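Local coordinates for putative glycosylhydrolase (Parabacteroides distasonis, PDB 3S5Q), which is probably a glycoside hydrolase of the 3-keto-disaccharide hydrolase family with a concanavalin A-like fold, its substrate not established, at residues S158-N170 / E175-M187. Residues are numbered along the deposited sequence; the frame is centred on the assembly and turned at random.
Sequences SANLADWTSGTTN and EIPEWLPIPYANM. With EDO (1,2-ethanediol), chain H; EDO (1,2-ethanediol), chain E; EDO (1,2-ethanediol), chain G.
Gly167 packs its bare backbone against the backbone of Pro181-Pro183: its CA lies 3.2 Å from Pro181 O in a CA-H...O contact. Pro183 covers the neighbouring peptide, with CG 3.5 Å from Gly167 N and CB against the carbonyl oxygens of Trp164 and Thr165. Only two direct hydrogen bonds cross the contact. Ala185 N donates to Trp164 O (2.9 Å), and Ile176 N donates to Thr168 O (3.0 Å) beside the single beta bridge between Thr169 and Glu175. Between them, water 1 donates to Ser166 O and accepts from Tyr184 N. In the concanavalin A-like fold of this protein, segment 158-170 runs off the end of strand 154-160 of one antiparallel sheet into the long irregular connection to strand 192-195 of the other, in which segment 175-187 lies. Trp164 is the centre of an inverse gamma turn, and its indole NE1 donates almost in the ring plane to Asn170 OD1 (2.9 Å). That amide oxygen also meets Ile176 CG1 at 3.2 Å. With CG1 anti to the carbonyl carbon (chi1 -65°) and the chain extended beyond it, Ile176 brings CD1 to the indole edge near CD1 of Trp164, while CG2 turns to Gly167 O. Trp164 CB also touches Tyr184 CB at 3.7 Å, and Leu161 CD2 lies obliquely by the Tyr184 ring, which stacks on His120. Ser166 OG accepts from the backbone N of both Thr168 and Thr169, an ST turn and ST motif that curl the chain around Gly167.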
ATOM      1  N   SER A 158      -4.587  10.882  -6.953  1.00 21.04           N
ATOM      2  CA  SER A 158      -3.911  12.103  -6.522  1.00 21.69           C
ATOM      3  C   SER A 158      -4.888  12.709  -5.529  1.00 22.14           C
ATOM      4  O   SER A 158      -6.065  12.919  -5.853  1.00 23.23           O
ATOM      5  CB  SER A 158      -3.643  13.058  -7.676  1.00 22.17           C
ATOM      6  OG  SER A 158      -2.758  14.105  -7.268  1.00 24.81           O
ATOM      7  N   ALA A 159      -4.425  12.937  -4.311  1.00 21.24           N
ATOM      8  CA  ALA A 159      -5.283  13.439  -3.264  1.00 21.38           C
ATOM      9  C   ALA A 159      -4.532  14.422  -2.371  1.00 20.91           C
ATOM     10  O   ALA A 159      -3.351  14.222  -2.035  1.00 21.41           O
ATOM     11  CB  ALA A 159      -5.899  12.217  -2.470  1.00 21.05           C
ATOM     12  N   ASN A 160      -5.198  15.531  -2.047  1.00 20.09           N
ATOM     13  CA  ASN A 160      -4.686  16.484  -1.066  1.00 20.38           C
ATOM     14  C   ASN A 160      -5.506  16.318   0.227  1.00 19.30           C
ATOM     15  O   ASN A 160      -6.714  16.637   0.250  1.00 18.26           O
ATOM     16  CB  ASN A 160      -4.816  17.888  -1.632  1.00 20.76           C
ATOM     17  CG  ASN A 160      -4.465  18.968  -0.632  1.00 23.84           C
ATOM     18  OD1 ASN A 160      -3.877  18.718   0.441  1.00 22.04           O
ATOM     19  ND2 ASN A 160      -4.815  20.202  -0.992  1.00 30.45           N
ATOM     20  N   LEU A 161      -4.849  15.788   1.267  1.00 18.39           N
ATOM     21  CA  LEU A 161      -5.523  15.366   2.493  1.00 18.37           C
ATOM     22  C   LEU A 161      -6.186  16.545   3.189  1.00 17.16           C
ATOM     23  O   LEU A 161      -7.124  16.354   3.945  1.00 17.00           O
ATOM     24  CB  LEU A 161      -4.572  14.642   3.468  1.00 17.98           C
ATOM     25  CG  LEU A 161      -3.975  13.274   3.042  1.00 18.61           C
ATOM     26  CD1 LEU A 161      -3.061  12.795   4.172  1.00 19.56           C
ATOM     27  CD2 LEU A 161      -5.016  12.213   2.675  1.00 20.39           C
ATOM     28  N   ALA A 162      -5.742  17.757   2.867  1.00 17.73           N
ATOM     29  CA  ALA A 162      -6.359  18.965   3.390  1.00 18.42           C
ATOM     30  C   ALA A 162      -7.845  19.098   3.042  1.00 19.03           C
ATOM     31  O   ALA A 162      -8.557  19.776   3.747  1.00 18.73           O
ATOM     32  CB  ALA A 162      -5.591  20.214   2.935  1.00 19.00           C
ATOM     33  N   ASP A 163      -8.288  18.467   1.949  1.00 19.27           N
ATOM     34  CA  ASP A 163      -9.688  18.489   1.517  1.00 20.20           C
ATOM     35  C   ASP A 163     -10.613  17.670   2.454  1.00 19.69           C
ATOM     36  O   ASP A 163     -11.820  17.891   2.482  1.00 18.94           O
ATOM     37  CB  ASP A 163      -9.823  17.943   0.082  1.00 21.00           C
ATOM     38  CG  ASP A 163      -9.087  18.778  -0.963  1.00 22.64           C
ATOM     39  OD1 ASP A 163      -8.643  19.898  -0.667  1.00 25.56           O
ATOM     40  OD2 ASP A 163      -8.979  18.301  -2.105  1.00 25.86           O
ATOM     41  N   TRP A 164     -10.041  16.714   3.193  1.00 19.71           N
ATOM     42  CA  TRP A 164     -10.789  15.846   4.088  1.00 19.16           C
ATOM     43  C   TRP A 164     -11.024  16.499   5.452  1.00 19.26           C
ATOM     44  O   TRP A 164     -10.490  16.062   6.469  1.00 18.96           O
ATOM     45  CB  TRP A 164     -10.109  14.501   4.210  1.00 18.00           C
ATOM     46  CG  TRP A 164     -10.530  13.570   3.078  1.00 17.57           C
ATOM     47  CD1 TRP A 164     -11.506  12.627   3.128  1.00 18.99           C
ATOM     48  CD2 TRP A 164     -10.044  13.574   1.716  1.00 17.43           C
ATOM     49  NE1 TRP A 164     -11.648  12.007   1.890  1.00 19.33           N
ATOM     50  CE2 TRP A 164     -10.767  12.583   1.006  1.00 20.55           C
ATOM     51  CE3 TRP A 164      -9.085  14.332   1.028  1.00 16.95           C
ATOM     52  CZ2 TRP A 164     -10.532  12.307  -0.368  1.00 19.54           C
ATOM     53  CZ3 TRP A 164      -8.876  14.088  -0.321  1.00 17.23           C
ATOM     54  CH2 TRP A 164      -9.589  13.074  -1.005  1.00 20.79           C
ATOM     55  N   THR A 165     -11.845  17.549   5.476  1.00 19.63           N
ATOM     56  CA  THR A 165     -12.133  18.253   6.726  1.00 19.98           C
ATOM     57  C   THR A 165     -13.150  17.515   7.625  1.00 19.85           C
ATOM     58  O   THR A 165     -13.241  17.797   8.834  1.00 21.03           O
ATOM     59  CB  THR A 165     -12.611  19.678   6.445  1.00 20.84           C
ATOM     60  OG1 THR A 165     -13.669  19.652   5.495  1.00 22.59           O
ATOM     61  CG2 THR A 165     -11.460  20.494   5.910  1.00 21.72           C
ATOM     62  N   SER A 166     -13.885  16.574   7.039  1.00 18.09           N
ATOM     63  CA  SER A 166     -14.787  15.649   7.801  1.00 17.80           C
ATOM     64  C   SER A 166     -14.161  14.273   8.039  1.00 17.77           C
ATOM     65  O   SER A 166     -13.557  13.717   7.114  1.00 18.49           O
ATOM     66  CB  SER A 166     -16.126  15.452   7.058  1.00 16.88           C
ATOM     67  OG  SER A 166     -16.968  14.445   7.671  1.00 17.27           O
ATOM     68  N   GLY A 167     -14.325  13.728   9.263  1.00 16.95           N
ATOM     69  CA  GLY A 167     -13.992  12.326   9.574  1.00 17.60           C
ATOM     70  C   GLY A 167     -14.994  11.277   9.104  1.00 17.70           C
ATOM     71  O   GLY A 167     -14.700  10.048   9.116  1.00 18.56           O
ATOM     72  N   THR A 168     -16.162  11.740   8.676  1.00 18.54           N
ATOM     73  CA  THR A 168     -17.283  10.858   8.285  1.00 19.23           C
ATOM     74  C   THR A 168     -17.758  10.923   6.834  1.00 19.63           C
ATOM     75  O   THR A 168     -18.438   9.991   6.353  1.00 18.12           O
ATOM     76  CB  THR A 168     -18.498  11.170   9.165  1.00 20.33           C
ATOM     77  OG1 THR A 168     -18.938  12.517   8.913  1.00 20.53           O
ATOM     78  CG2 THR A 168     -18.146  10.976  10.706  1.00 20.43           C
ATOM     79  N   THR A 169     -17.465  12.040   6.162  1.00 19.42           N
ATOM     80  CA  THR A 169     -17.984  12.336   4.826  1.00 19.18           C
ATOM     81  C   THR A 169     -16.823  12.754   3.907  1.00 18.71           C
ATOM     82  O   THR A 169     -16.051  13.662   4.254  1.00 18.47           O
ATOM     83  CB  THR A 169     -19.072  13.477   4.904  1.00 18.89           C
ATOM     84  OG1 THR A 169     -20.032  13.109   5.890  1.00 19.29           O
ATOM     85  CG2 THR A 169     -19.772  13.715   3.519  1.00 20.39           C
ATOM     86  N   ASN A 170     -16.668  12.042   2.781  1.00 18.82           N
ATOM     87  CA  ASN A 170     -15.714  12.423   1.741  1.00 18.91           C
ATOM     88  C   ASN A 170     -16.142  13.737   1.077  1.00 18.88           C
ATOM     89  O   ASN A 170     -17.340  14.088   1.111  1.00 19.32           O
ATOM     90  CB  ASN A 170     -15.556  11.280   0.727  1.00 18.76           C
ATOM     91  CG  ASN A 170     -14.878  10.045   1.334  1.00 18.34           C
ATOM     92  OD1 ASN A 170     -13.853  10.186   1.991  1.00 18.52           O
ATOM     93  ND2 ASN A 170     -15.450   8.831   1.122  1.00 18.94           N
ATOM     94  N   GLU A 175     -19.766   8.149   2.060  1.00 19.09           N
ATOM     95  CA  GLU A 175     -19.453   7.724   3.433  1.00 19.07           C
ATOM     96  C   GLU A 175     -18.019   7.299   3.609  1.00 18.78           C
ATOM     97  O   GLU A 175     -17.448   6.627   2.764  1.00 18.64           O
ATOM     98  CB  GLU A 175     -20.333   6.519   3.848  1.00 19.59           C
ATOM     99  CG  GLU A 175     -21.773   6.870   4.282  1.00 20.11           C
ATOM    100  CD  GLU A 175     -21.845   7.692   5.548  1.00 23.49           C
ATOM    101  OE1 GLU A 175     -20.816   7.812   6.225  1.00 22.37           O
ATOM    102  OE2 GLU A 175     -22.928   8.221   5.872  1.00 25.83           O
ATOM    103  N   ILE A 176     -17.473   7.671   4.748  1.00 18.20           N
ATOM    104  CA  ILE A 176     -16.186   7.182   5.196  1.00 17.95           C
ATOM    105  C   ILE A 176     -16.512   6.031   6.167  1.00 18.20           C
ATOM    106  O   ILE A 176     -17.464   6.123   6.912  1.00 19.28           O
ATOM    107  CB  ILE A 176     -15.386   8.295   5.869  1.00 18.11           C
ATOM    108  CG1 ILE A 176     -15.064   9.391   4.824  1.00 17.23           C
ATOM    109  CG2 ILE A 176     -14.085   7.727   6.550  1.00 17.54           C
ATOM    110  CD1 ILE A 176     -14.244  10.624   5.427  1.00 18.93           C
ATOM    111  N   PRO A 177     -15.766   4.912   6.098  1.00 17.81           N
ATOM    112  CA  PRO A 177     -16.033   3.843   7.058  1.00 18.14           C
ATOM    113  C   PRO A 177     -16.009   4.332   8.497  1.00 18.02           C
ATOM    114  O   PRO A 177     -15.160   5.175   8.856  1.00 17.72           O
ATOM    115  CB  PRO A 177     -14.928   2.806   6.778  1.00 17.86           C
ATOM    116  CG  PRO A 177     -14.586   3.027   5.324  1.00 16.73           C
ATOM    117  CD  PRO A 177     -14.706   4.537   5.133  1.00 17.33           C
ATOM    118  N   GLU A 178     -16.969   3.829   9.276  1.00 19.46           N
ATOM    119  CA  GLU A 178     -17.201   4.262  10.669  1.00 19.87           C
ATOM    120  C   GLU A 178     -15.955   4.142  11.533  1.00 20.73           C
ATOM    121  O   GLU A 178     -15.740   4.940  12.463  1.00 19.60           O
ATOM    122  CB  GLU A 178     -18.322   3.439  11.344  1.00 21.36           C
ATOM    123  N   TRP A 179     -15.145   3.133  11.213  1.00 20.97           N
ATOM    124  CA  TRP A 179     -13.939   2.793  11.955  1.00 21.09           C
ATOM    125  C   TRP A 179     -12.691   3.624  11.541  1.00 20.01           C
ATOM    126  O   TRP A 179     -11.596   3.384  12.058  1.00 18.41           O
ATOM    127  CB  TRP A 179     -13.687   1.259  11.833  1.00 22.03           C
ATOM    128  CG  TRP A 179     -13.426   0.759  10.443  1.00 21.90           C
ATOM    129  CD1 TRP A 179     -12.206   0.661   9.816  1.00 23.21           C
ATOM    130  CD2 TRP A 179     -14.389   0.246   9.512  1.00 20.47           C
ATOM    131  NE1 TRP A 179     -12.361   0.172   8.537  1.00 19.84           N
ATOM    132  CE2 TRP A 179     -13.683  -0.109   8.327  1.00 19.83           C
ATOM    133  CE3 TRP A 179     -15.771   0.104   9.539  1.00 21.46           C
ATOM    134  CZ2 TRP A 179     -14.316  -0.613   7.194  1.00 20.79           C
ATOM    135  CZ3 TRP A 179     -16.420  -0.447   8.381  1.00 20.72           C
ATOM    136  CH2 TRP A 179     -15.696  -0.790   7.250  1.00 20.61           C
ATOM    137  N   LEU A 180     -12.870   4.590  10.616  1.00 19.78           N
ATOM    138  CA  LEU A 180     -11.828   5.534  10.212  1.00 20.10           C
ATOM    139  C   LEU A 180     -12.315   6.972  10.508  1.00 20.73           C
ATOM    140  O   LEU A 180     -12.635   7.725   9.578  1.00 19.27           O
ATOM    141  CB  LEU A 180     -11.485   5.368   8.714  1.00 19.97           C
ATOM    142  CG  LEU A 180     -11.056   3.965   8.232  1.00 19.83           C
ATOM    143  CD1 LEU A 180     -10.873   3.948   6.678  1.00 18.10           C
ATOM    144  CD2 LEU A 180      -9.787   3.509   8.967  1.00 16.13           C
ATOM    145  N   PRO A 181     -12.396   7.336  11.806  1.00 21.28           N
ATOM    146  CA  PRO A 181     -13.159   8.538  12.188  1.00 21.51           C
ATOM    147  C   PRO A 181     -12.388   9.861  12.136  1.00 21.62           C
ATOM    148  O   PRO A 181     -13.006  10.910  12.264  1.00 22.49           O
ATOM    149  CB  PRO A 181     -13.626   8.225  13.640  1.00 22.54           C
ATOM    150  CG  PRO A 181     -12.645   7.215  14.170  1.00 24.30           C
ATOM    151  CD  PRO A 181     -12.129   6.448  12.959  1.00 21.96           C
ATOM    152  N   ILE A 182     -11.063   9.828  11.991  1.00 21.04           N
ATOM    153  CA  ILE A 182     -10.298  11.049  12.127  1.00 21.56           C
ATOM    154  C   ILE A 182     -10.278  11.775  10.800  1.00 20.90           C
ATOM    155  O   ILE A 182      -9.927  11.168   9.807  1.00 20.12           O
ATOM    156  CB  ILE A 182      -8.839  10.793  12.588  1.00 22.72           C
ATOM    157  CG1 ILE A 182      -8.797   9.766  13.748  1.00 24.11           C
ATOM    158  CG2 ILE A 182      -8.150  12.158  12.928  1.00 23.76           C
ATOM    159  CD1 ILE A 182      -9.632  10.127  14.926  1.00 26.34           C
ATOM    160  N   PRO A 183     -10.627  13.088  10.779  1.00 19.80           N
ATOM    161  CA  PRO A 183     -10.616  13.825   9.531  1.00 19.88           C
ATOM    162  C   PRO A 183      -9.213  13.722   8.953  1.00 19.95           C
ATOM    163  O   PRO A 183      -8.245  13.968   9.662  1.00 19.29           O
ATOM    164  CB  PRO A 183     -10.955  15.268   9.962  1.00 20.36           C
ATOM    165  CG  PRO A 183     -11.687  15.113  11.185  1.00 20.36           C
ATOM    166  CD  PRO A 183     -11.078  13.929  11.886  1.00 21.18           C
ATOM    167  N   TYR A 184      -9.079  13.258   7.720  1.00 19.96           N
ATOM    168  CA  TYR A 184      -7.727  13.074   7.202  1.00 20.64           C
ATOM    169  C   TYR A 184      -6.986  14.383   7.012  1.00 21.11           C
ATOM    170  O   TYR A 184      -5.746  14.359   6.947  1.00 23.56           O
ATOM    171  CB  TYR A 184      -7.729  12.280   5.919  1.00 19.45           C
ATOM    172  CG  TYR A 184      -7.720  10.793   6.100  1.00 20.77           C
ATOM    173  CD1 TYR A 184      -8.034  10.185   7.323  1.00 21.05           C
ATOM    174  CD2 TYR A 184      -7.424   9.976   5.017  1.00 19.78           C
ATOM    175  CE1 TYR A 184      -8.025   8.787   7.448  1.00 21.26           C
ATOM    176  CE2 TYR A 184      -7.406   8.583   5.138  1.00 22.59           C
ATOM    177  CZ  TYR A 184      -7.716   8.006   6.345  1.00 23.37           C
ATOM    178  OH  TYR A 184      -7.698   6.642   6.404  1.00 24.71           O
ATOM    179  N   ALA A 185      -7.701  15.521   6.983  1.00 21.58           N
ATOM    180  CA  ALA A 185      -7.034  16.863   7.025  1.00 21.29           C
ATOM    181  C   ALA A 185      -6.257  17.099   8.313  1.00 20.56           C
ATOM    182  O   ALA A 185      -5.330  17.924   8.343  1.00 19.67           O
ATOM    183  CB  ALA A 185      -8.051  18.017   6.802  1.00 20.70           C
ATOM    184  N   ASN A 186      -6.629  16.375   9.372  1.00 20.57           N
ATOM    185  CA  ASN A 186      -5.988  16.513  10.700  1.00 21.11           C
ATOM    186  C   ASN A 186      -4.930  15.439  11.069  1.00 20.88           C
ATOM    187  O   ASN A 186      -4.373  15.430  12.186  1.00 20.94           O
ATOM    188  CB  ASN A 186      -7.093  16.547  11.759  1.00 22.18           C
ATOM    189  CG  ASN A 186      -7.999  17.794  11.640  1.00 24.44           C
ATOM    190  OD1 ASN A 186      -7.682  18.754  10.923  1.00 28.18           O
ATOM    191  ND2 ASN A 186      -9.109  17.792  12.379  1.00 28.38           N
HETATM  192  N   MSE A 187      -4.690  14.509  10.139  1.00 20.64           N
HETATM  193  CA  MSE A 187      -3.742  13.418  10.293  1.00 20.06           C
HETATM  194  C   MSE A 187      -2.308  13.928  10.123  1.00 20.68           C
HETATM  195  O   MSE A 187      -2.019  14.606   9.135  1.00 20.99           O
HETATM  196  CB  MSE A 187      -4.029  12.343   9.244  1.00 19.76           C
HETATM  197  CG  MSE A 187      -5.397  11.607   9.425  1.00 19.86           C
HETATM  198 SE   MSE A 187      -5.470  10.558  11.029  0.75 20.65          SE
HETATM  199  CE  MSE A 187      -4.583   8.996  10.508  1.00 21.85           C
TER
HETATM  200  C1  EDO H 306     -16.818  18.097   3.247  1.00 33.49           C
HETATM  201  O1  EDO H 306     -15.545  17.689   2.808  1.00 32.11           O
HETATM  202  C2  EDO H 306     -17.615  16.858   3.615  1.00 32.55           C
HETATM  203  O2  EDO H 306     -18.241  16.360   2.442  1.00 31.59           O
HETATM  204  C1  EDO E 303      -5.576  11.200 -10.520  1.00 39.37           C
HETATM  205  O1  EDO E 303      -4.872  12.061 -11.444  1.00 42.88           O
HETATM  206  C2  EDO E 303      -6.990  11.670 -10.140  1.00 36.73           C
HETATM  207  O2  EDO E 303      -7.364  11.189  -8.833  1.00 32.21           O
HETATM  208  C1  EDO G 305     -17.333  19.533   7.443  1.00 28.77           C
HETATM  209  O1  EDO G 305     -16.327  19.716   6.451  1.00 28.76           O
HETATM  210  C2  EDO G 305     -18.726  19.408   6.811  1.00 25.43           C
HETATM  211  O2  EDO G 305     -19.391  18.210   7.069  1.00 18.09           O
HETATM  212  O   HOH W   1     -11.385  12.008   6.627  1.00 18.83           O
HETATM  213  O   HOH W   2     -15.886   7.701   9.706  1.00 16.88           O